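Local coordinates for peroxisomal membrane protein LPX1 (Saccharomyces cerevisiae, PDB 2Y6U), which hydrolyses acyl esters and lipids in peroxisomes, with esterase, triacylglycerol lipase and phospholipase A activity, at residues D93-H97 and L108-F112. Residues are numbered along the deposited sequence; the frame is centred on the assembly and turned at random.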
loop_
_atom_site.group_PDB
_atom_site.type_symbol
_atom_site.label_atom_id
_atom_site.label_comp_id
_atom_site.label_asym_id
_atom_site.label_seq_id
_atom_site.Cartn_x
_atom_site.Cartn_y
_atom_site.Cartn_z
ATOM N N ASP A 93 12.111 -10.324 9.679
ATOM C CA ASP A 93 11.718 -10.058 11.068
ATOM C C ASP A 93 10.923 -8.768 11.117
ATOM O O ASP A 93 11.353 -7.686 10.658
ATOM C CB ASP A 93 12.885 -9.848 11.975
ATOM C CG ASP A 93 13.534 -11.134 12.441
ATOM O OD1 ASP A 93 12.861 -12.150 12.597
ATOM O OD2 ASP A 93 14.751 -11.082 12.689
ATOM N N GLN A 94 9.722 -8.867 11.654
ATOM C CA GLN A 94 8.878 -7.667 11.858
ATOM C C GLN A 94 9.641 -6.704 12.788
ATOM O O GLN A 94 10.532 -7.125 13.549
ATOM C CB GLN A 94 7.598 -8.102 12.518
ATOM C CG GLN A 94 6.679 -8.939 11.608
ATOM C CD GLN A 94 6.230 -8.102 10.418
ATOM O OE1 GLN A 94 5.578 -7.071 10.554
ATOM N NE2 GLN A 94 6.558 -8.566 9.234
ATOM N N VAL A 95 9.250 -5.414 12.785
ATOM C CA VAL A 95 10.015 -4.355 13.457
ATOM C C VAL A 95 10.270 -4.623 14.917
ATOM O O VAL A 95 11.312 -4.216 15.433
ATOM C CB VAL A 95 9.349 -2.935 13.325
ATOM C CG1 VAL A 95 9.444 -2.366 11.875
ATOM C CG2 VAL A 95 7.923 -2.946 13.891
ATOM N N ASN A 96 9.327 -5.307 15.590
ATOM C CA ASN A 96 9.466 -5.579 16.985
ATOM C C ASN A 96 9.853 -7.006 17.376
ATOM O O ASN A 96 9.607 -7.430 18.484
ATOM C CB ASN A 96 8.159 -5.101 17.689
ATOM C CG ASN A 96 6.964 -5.889 17.278
ATOM O OD1 ASN A 96 6.991 -6.545 16.253
ATOM N ND2 ASN A 96 5.921 -5.886 18.124
ATOM N N HIS A 97 10.410 -7.730 16.412
ATOM C CA HIS A 97 10.876 -9.107 16.558
ATOM C C HIS A 97 12.365 -9.278 16.134
ATOM O O HIS A 97 12.830 -8.569 15.262
ATOM C CB HIS A 97 10.017 -10.074 15.725
ATOM C CG HIS A 97 8.610 -10.239 16.244
ATOM N ND1 HIS A 97 7.646 -9.246 16.094
ATOM C CD2 HIS A 97 7.981 -11.306 16.805
ATOM C CE1 HIS A 97 6.527 -9.664 16.682
ATOM N NE2 HIS A 97 6.673 -10.930 17.035
ATOM N N LEU A 108 10.718 1.652 19.678
ATOM C CA LEU A 108 9.394 1.041 19.548
ATOM C C LEU A 108 8.379 1.626 20.562
ATOM O O LEU A 108 8.708 1.945 21.655
ATOM C CB LEU A 108 9.494 -0.457 19.728
ATOM C CG LEU A 108 10.290 -1.262 18.694
ATOM C CD1 LEU A 108 10.528 -2.706 19.248
ATOM C CD2 LEU A 108 9.659 -1.139 17.278
ATOM N N GLY A 109 7.168 1.909 20.089
ATOM C CA GLY A 109 6.027 2.302 20.947
ATOM C C GLY A 109 5.064 1.141 21.228
ATOM O O GLY A 109 5.416 -0.062 21.102
ATOM N N THR A 110 3.883 1.471 21.746
ATOM C CA THR A 110 2.915 0.461 22.209
ATOM C C THR A 110 1.972 -0.007 21.080
ATOM O O THR A 110 1.313 -1.037 21.205
ATOM C CB THR A 110 2.104 0.985 23.339
ATOM O OG1 THR A 110 1.448 2.183 22.902
ATOM C CG2 THR A 110 3.077 1.323 24.522
ATOM N N ASN A 111 1.979 0.672 19.951
ATOM C CA ASN A 111 0.974 0.342 18.944
ATOM C C ASN A 111 1.648 -0.465 17.795
ATOM O O ASN A 111 2.130 0.147 16.871
ATOM C CB ASN A 111 0.310 1.664 18.492
ATOM C CG ASN A 111 -0.902 1.484 17.417
ATOM O OD1 ASN A 111 -1.200 0.398 17.096
ATOM N ND2 ASN A 111 -1.604 2.581 17.064
ATOM N N PHE A 112 1.624 -1.796 17.828
ATOM C CA PHE A 112 2.092 -2.543 16.697
ATOM C C PHE A 112 0.899 -3.021 15.842
ATOM O O PHE A 112 0.080 -3.881 16.256
ATOM C CB PHE A 112 2.957 -3.717 17.152
ATOM C CG PHE A 112 3.387 -4.581 16.047
ATOM C CD1 PHE A 112 4.146 -4.077 15.010
ATOM C CD2 PHE A 112 2.955 -5.876 15.974
ATOM C CE1 PHE A 112 4.488 -4.878 13.935
ATOM C CE2 PHE A 112 3.394 -6.697 14.958
ATOM C CZ PHE A 112 4.083 -6.241 13.957
#
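In this alpha/beta hydrolase, the type I beta turn Gln94-His97, closed by His97 N to Gln94 O at 2.9 Å, follows sheet strand 84-92 and meets the loop 108-112 beyond helix 98-103. Leu108 comes first: its CA lies 7.1 Å from that of Asn96, its CD1 is 3.7 Å from Asn96 CB, and its CD2 rests 4.0 Å from Val95 O and 4.2 Å from Val95 CG2, a van der Waals fit. Through Gly109, Thr110 and Asn111 the chain swings clear, the latter two side chains staying 9.4 Å from 93-97; the backbone of Gly109 and Asn111 bonds to Ser23 and Gln22, and Thr110 packs on Ala370 of the second subunit. Phe112 then returns, with 97 Å² of the residue covered by 93-97. Its CE1 touches Val95 CG2 at 3.9 Å, and Met146, within the probable nucleophile elbow (GxSxG), also packs on the Phe112 side chain. Gln94 OE1 approaches the ring edge, 3.8 Å from Phe112 CZ, whereas Asn96 ND2, hydrogen-bonded to Gln261, lies over one face, 3.5 Å from Phe112 CG.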